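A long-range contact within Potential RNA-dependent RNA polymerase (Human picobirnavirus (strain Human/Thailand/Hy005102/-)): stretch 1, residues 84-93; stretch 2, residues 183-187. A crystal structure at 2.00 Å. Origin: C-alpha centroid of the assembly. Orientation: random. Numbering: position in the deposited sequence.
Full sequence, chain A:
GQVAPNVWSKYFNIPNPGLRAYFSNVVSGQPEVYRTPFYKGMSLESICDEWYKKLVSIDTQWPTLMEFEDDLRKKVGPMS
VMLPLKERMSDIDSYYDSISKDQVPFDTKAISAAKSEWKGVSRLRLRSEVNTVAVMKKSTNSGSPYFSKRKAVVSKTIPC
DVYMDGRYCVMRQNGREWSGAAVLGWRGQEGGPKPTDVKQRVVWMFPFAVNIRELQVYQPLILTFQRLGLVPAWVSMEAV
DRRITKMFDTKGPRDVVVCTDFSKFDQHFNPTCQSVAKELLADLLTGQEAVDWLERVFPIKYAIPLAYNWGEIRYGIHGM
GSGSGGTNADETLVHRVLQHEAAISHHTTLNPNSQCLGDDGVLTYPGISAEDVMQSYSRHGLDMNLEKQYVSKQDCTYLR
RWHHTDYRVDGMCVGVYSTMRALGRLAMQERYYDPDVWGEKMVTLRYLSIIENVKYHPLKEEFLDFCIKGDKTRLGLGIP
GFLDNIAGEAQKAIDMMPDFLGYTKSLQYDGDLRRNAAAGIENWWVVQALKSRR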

ATOM      1  N   PRO A  84     -17.682  -9.030 -10.966  1.00 25.14           N
ATOM      2  CA  PRO A  84     -17.265  -9.536 -12.283  1.00 22.57           C
ATOM      3  C   PRO A  84     -16.546  -8.455 -13.069  1.00 20.65           C
ATOM      4  O   PRO A  84     -16.734  -7.260 -12.836  1.00 19.50           O
ATOM      5  CB  PRO A  84     -18.580  -9.912 -12.979  1.00 21.17           C
ATOM      6  CG  PRO A  84     -19.619  -9.942 -11.913  1.00 24.79           C
ATOM      7  CD  PRO A  84     -19.145  -9.096 -10.764  1.00 24.53           C
ATOM      8  N   LEU A  85     -15.744  -8.905 -14.035  1.00 21.77           N
ATOM      9  CA  LEU A  85     -15.001  -7.998 -14.907  1.00 20.34           C
ATOM     10  C   LEU A  85     -15.912  -6.963 -15.559  1.00 21.21           C
ATOM     11  O   LEU A  85     -15.569  -5.777 -15.655  1.00 22.43           O
ATOM     12  CB  LEU A  85     -14.262  -8.805 -15.980  1.00 18.21           C
ATOM     13  CG  LEU A  85     -13.513  -7.971 -17.021  1.00 21.76           C
ATOM     14  CD1 LEU A  85     -12.362  -7.165 -16.370  1.00 24.33           C
ATOM     15  CD2 LEU A  85     -13.002  -8.842 -18.156  1.00 25.72           C
ATOM     16  N   LYS A  86     -17.089  -7.399 -16.015  1.00 21.12           N
ATOM     17  CA  LYS A  86     -18.049  -6.489 -16.631  1.00 26.03           C
ATOM     18  C   LYS A  86     -18.401  -5.304 -15.723  1.00 28.98           C
ATOM     19  O   LYS A  86     -18.800  -4.250 -16.231  1.00 30.43           O
ATOM     20  CB  LYS A  86     -19.330  -7.236 -17.001  1.00 29.54           C
ATOM     21  CG  LYS A  86     -20.261  -7.409 -15.801  1.00 33.90           C
ATOM     22  CD  LYS A  86     -21.631  -7.935 -16.180  1.00 41.30           C
ATOM     23  CE  LYS A  86     -21.883  -9.243 -15.574  1.00 42.23           C
ATOM     24  NZ  LYS A  86     -23.110  -9.910 -16.086  1.00 46.55           N
ATOM     25  N   GLU A  87     -18.270  -5.446 -14.402  1.00 22.93           N
ATOM     26  CA  GLU A  87     -18.585  -4.351 -13.481  1.00 28.68           C
ATOM     27  C   GLU A  87     -17.347  -3.622 -12.957  1.00 24.83           C
ATOM     28  O   GLU A  87     -17.474  -2.785 -12.056  1.00 23.46           O
ATOM     29  CB  GLU A  87     -19.419  -4.871 -12.311  1.00 26.55           C
ATOM     30  CG  GLU A  87     -20.680  -5.601 -12.742  1.00 30.29           C
ATOM     31  CD  GLU A  87     -21.256  -6.468 -11.631  1.00 43.61           C
ATOM     32  OE1 GLU A  87     -21.845  -7.533 -11.945  1.00 47.71           O
ATOM     33  OE2 GLU A  87     -21.112  -6.101 -10.438  1.00 44.28           O
ATOM     34  N   ARG A  88     -16.169  -3.920 -13.512  1.00 22.06           N
ATOM     35  CA  ARG A  88     -14.908  -3.316 -13.126  1.00 23.23           C
ATOM     36  C   ARG A  88     -14.270  -2.538 -14.269  1.00 22.55           C
ATOM     37  O   ARG A  88     -13.156  -2.043 -14.106  1.00 20.88           O
ATOM     38  CB  ARG A  88     -13.929  -4.397 -12.635  1.00 18.23           C
ATOM     39  CG  ARG A  88     -14.376  -5.127 -11.355  1.00 20.70           C
ATOM     40  CD  ARG A  88     -13.409  -6.227 -10.953  1.00 20.59           C
ATOM     41  NE  ARG A  88     -12.085  -5.703 -10.638  1.00 19.10           N
ATOM     42  CZ  ARG A  88     -10.956  -6.400 -10.754  1.00 21.10           C
ATOM     43  NH1 ARG A  88     -10.991  -7.663 -11.187  1.00 17.78           N
ATOM     44  NH2 ARG A  88      -9.796  -5.838 -10.443  1.00 18.12           N
ATOM     45  N   MET A  89     -14.935  -2.437 -15.428  1.00 22.22           N
ATOM     46  CA  MET A  89     -14.306  -1.810 -16.589  1.00 24.07           C
ATOM     47  C   MET A  89     -14.046  -0.328 -16.356  1.00 23.86           C
ATOM     48  O   MET A  89     -13.080   0.225 -16.899  1.00 21.39           O
ATOM     49  CB  MET A  89     -15.171  -1.996 -17.836  1.00 25.86           C
ATOM     50  CG  MET A  89     -15.350  -3.446 -18.271  1.00 26.58           C
ATOM     51  SD  MET A  89     -13.795  -4.301 -18.631  1.00 64.47           S
ATOM     52  CE  MET A  89     -13.042  -3.193 -19.823  1.00 40.41           C
ATOM     53  N   SER A  90     -14.914   0.332 -15.584  1.00 23.81           N
ATOM     54  CA  SER A  90     -14.689   1.730 -15.225  1.00 23.29           C
ATOM     55  C   SER A  90     -13.461   1.881 -14.340  1.00 21.72           C
ATOM     56  O   SER A  90     -12.739   2.882 -14.432  1.00 18.69           O
ATOM     57  CB  SER A  90     -15.912   2.295 -14.510  1.00 26.39           C
ATOM     58  OG  SER A  90     -16.937   2.589 -15.433  1.00 35.86           O
ATOM     59  N   ASP A  91     -13.234   0.907 -13.456  1.00 19.20           N
ATOM     60  CA  ASP A  91     -12.042   0.919 -12.618  1.00 22.95           C
ATOM     61  C   ASP A  91     -10.785   0.863 -13.470  1.00 21.45           C
ATOM     62  O   ASP A  91      -9.775   1.487 -13.133  1.00 20.68           O
ATOM     63  CB  ASP A  91     -12.081  -0.253 -11.642  1.00 22.91           C
ATOM     64  CG  ASP A  91     -13.274  -0.192 -10.710  1.00 27.83           C
ATOM     65  OD1 ASP A  91     -13.773   0.933 -10.477  1.00 29.05           O
ATOM     66  OD2 ASP A  91     -13.705  -1.258 -10.209  1.00 25.27           O
ATOM     67  N   ILE A  92     -10.830   0.111 -14.576  1.00 20.11           N
ATOM     68  CA  ILE A  92      -9.702   0.053 -15.503  1.00 18.96           C
ATOM     69  C   ILE A  92      -9.581   1.346 -16.290  1.00 19.37           C
ATOM     70  O   ILE A  92      -8.484   1.905 -16.405  1.00 17.37           O
ATOM     71  CB  ILE A  92      -9.835  -1.144 -16.459  1.00 19.96           C
ATOM     72  CG1 ILE A  92      -9.993  -2.452 -15.693  1.00 18.70           C
ATOM     73  CG2 ILE A  92      -8.632  -1.186 -17.428  1.00 19.43           C
ATOM     74  CD1 ILE A  92     -10.158  -3.630 -16.630  1.00 25.33           C
ATOM     75  N   ASP A  93     -10.702   1.795 -16.880  1.00 18.09           N
ATOM     76  CA  ASP A  93     -10.755   3.053 -17.618  1.00 21.73           C
ATOM     77  C   ASP A  93     -10.069   4.173 -16.844  1.00 17.14           C
ATOM     78  O   ASP A  93      -9.354   4.997 -17.424  1.00 19.70           O
ATOM     79  CB  ASP A  93     -12.207   3.454 -17.897  1.00 22.28           C
ATOM     80  CG  ASP A  93     -12.908   2.539 -18.903  1.00 31.12           C
ATOM     81  OD1 ASP A  93     -12.221   1.780 -19.623  1.00 27.61           O
ATOM     82  OD2 ASP A  93     -14.163   2.602 -18.971  1.00 32.12           O
ATOM     83  N   VAL A 183      -1.017  -8.216 -15.692  1.00 14.99           N
ATOM     84  CA  VAL A 183      -2.249  -8.990 -15.595  1.00 16.05           C
ATOM     85  C   VAL A 183      -3.166  -8.313 -14.591  1.00 16.01           C
ATOM     86  O   VAL A 183      -2.725  -7.932 -13.502  1.00 15.75           O
ATOM     87  CB  VAL A 183      -1.955 -10.445 -15.193  1.00 16.40           C
ATOM     88  CG1 VAL A 183      -3.236 -11.159 -14.778  1.00 15.77           C
ATOM     89  CG2 VAL A 183      -1.265 -11.185 -16.356  1.00 14.25           C
ATOM     90  N   LEU A 184      -4.449  -8.178 -14.951  1.00 18.01           N
ATOM     91  CA  LEU A 184      -5.439  -7.550 -14.076  1.00 16.30           C
ATOM     92  C   LEU A 184      -5.648  -8.408 -12.837  1.00 18.82           C
ATOM     93  O   LEU A 184      -6.155  -9.532 -12.931  1.00 18.78           O
ATOM     94  CB  LEU A 184      -6.763  -7.345 -14.803  1.00 16.25           C
ATOM     95  CG  LEU A 184      -7.860  -6.682 -13.944  1.00 17.59           C
ATOM     96  CD1 LEU A 184      -7.498  -5.238 -13.575  1.00 16.96           C
ATOM     97  CD2 LEU A 184      -9.231  -6.726 -14.608  1.00 14.95           C
ATOM     98  N   GLY A 185      -5.253  -7.878 -11.679  1.00 16.00           N
ATOM     99  CA  GLY A 185      -5.514  -8.485 -10.394  1.00 16.22           C
ATOM    100  C   GLY A 185      -6.516  -7.683  -9.569  1.00 18.86           C
ATOM    101  O   GLY A 185      -7.055  -6.659  -9.991  1.00 17.57           O
ATOM    102  N   TRP A 186      -6.755  -8.174  -8.358  1.00 15.15           N
ATOM    103  CA  TRP A 186      -7.844  -7.653  -7.546  1.00 18.60           C
ATOM    104  C   TRP A 186      -7.486  -7.745  -6.072  1.00 20.45           C
ATOM    105  O   TRP A 186      -6.844  -8.696  -5.639  1.00 17.75           O
ATOM    106  CB  TRP A 186      -9.146  -8.413  -7.831  1.00 18.37           C
ATOM    107  CG  TRP A 186     -10.304  -8.010  -6.946  1.00 15.80           C
ATOM    108  CD1 TRP A 186     -11.236  -7.051  -7.210  1.00 18.96           C
ATOM    109  CD2 TRP A 186     -10.661  -8.582  -5.685  1.00 17.35           C
ATOM    110  NE1 TRP A 186     -12.143  -6.976  -6.179  1.00 20.81           N
ATOM    111  CE2 TRP A 186     -11.816  -7.911  -5.234  1.00 18.52           C
ATOM    112  CE3 TRP A 186     -10.118  -9.600  -4.896  1.00 21.05           C
ATOM    113  CZ2 TRP A 186     -12.438  -8.225  -4.026  1.00 18.26           C
ATOM    114  CZ3 TRP A 186     -10.739  -9.913  -3.694  1.00 25.02           C
ATOM    115  CH2 TRP A 186     -11.887  -9.230  -3.274  1.00 19.42           C
ATOM    116  N   ARG A 187      -7.904  -6.731  -5.312  1.00 20.28           N
ATOM    117  CA  ARG A 187      -7.903  -6.782  -3.856  1.00 21.80           C
ATOM    118  C   ARG A 187      -9.198  -6.174  -3.350  1.00 21.23           C
ATOM    119  O   ARG A 187      -9.648  -5.150  -3.866  1.00 22.29           O
ATOM    120  CB  ARG A 187      -6.722  -6.026  -3.221  1.00 26.23           C
ATOM    121  CG  ARG A 187      -5.352  -6.600  -3.547  1.00 35.20           C
ATOM    122  CD  ARG A 187      -5.195  -8.025  -3.034  1.00 38.56           C
ATOM    123  NE  ARG A 187      -5.345  -8.119  -1.587  1.00 45.30           N
ATOM    124  CZ  ARG A 187      -4.379  -7.835  -0.721  1.00 53.34           C
ATOM    125  NH1 ARG A 187      -3.193  -7.425  -1.162  1.00 52.23           N
ATOM    126  NH2 ARG A 187      -4.598  -7.953   0.585  1.00 53.44           N
TER
HETATM  127  O   HOH W   1      -8.682  -9.396 -11.283  1.00 17.61           O

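How does Arg-88 come to dominate its side of the contact? It sits between a short 3-10 segment and the start of a helix, its CA-to-CB bond points toward the strand, and its long side chain spans the gap that the backbones leave open: the CA atoms of Arg-88 and Trp-186 are 10.0 Å apart. At the far end, NH2 of Arg-88 donates a hydrogen bond to the backbone O of Gly-185 at 2.9 Å, with an N-H...O angle of 149°. The carbonyl lies at the edge of the guanidinium, near its plane, where the N-H bonds point. Because the acceptor belongs to the main chain, this bond needs no side chain at Gly-185; a CB there would point away from the first stretch.

What surrounds the rest of the guanidinium? Its two faces are covered by different residues of the strand. CD2 of Leu-184 lies over one face and CD1 of Trp-186 over the opposite one, the latter 3.6 Å from CZ of Arg-88. Seen from the indole, the arginine is at the ring's edge, near its plane, so the tryptophan presents its rim to the flat cation. With carbon atoms over both faces, the polar partners are met elsewhere: Gly-185 O at the edge, and, from NH1 of Arg-88, a water at 2.9 Å, which in turn donates to O of Leu-184 at 3.0 Å. Arg-88 thus reaches two successive carbonyls of the strand, one directly and one through water.

Why does Leu-184 cover nearly as much surface as Arg-88? Its CA-to-CB bond points toward the first stretch, and the side chain, in the t,p rotamer, touches three of its residues. The CD2 methyl of Leu-184 lies 3.6 Å from CD1 of Leu-85 and 3.8 Å from CD1 of Ile-92, both apolar contacts at van der Waals range, while CD1 of Leu-184 is 3.9 Å from NH2 of Arg-88. One leucine therefore packs against two aliphatic side chains and also helps enclose the arginine.

How do Leu-85 and Ile-92 reach the same methyl from places seven residues apart? The chain turns between them, bringing both side chains to the strand. The CA-to-CB bond of Ile-92 points toward the strand, whereas that of Leu-85 runs sideways and the end of its side chain comes nearer. Backbone hydrogen bonds support this fold: N of Arg-88 donates to O of Leu-85 at 2.9 Å, and N of Ile-92 to O of Arg-88 at 3.2 Å.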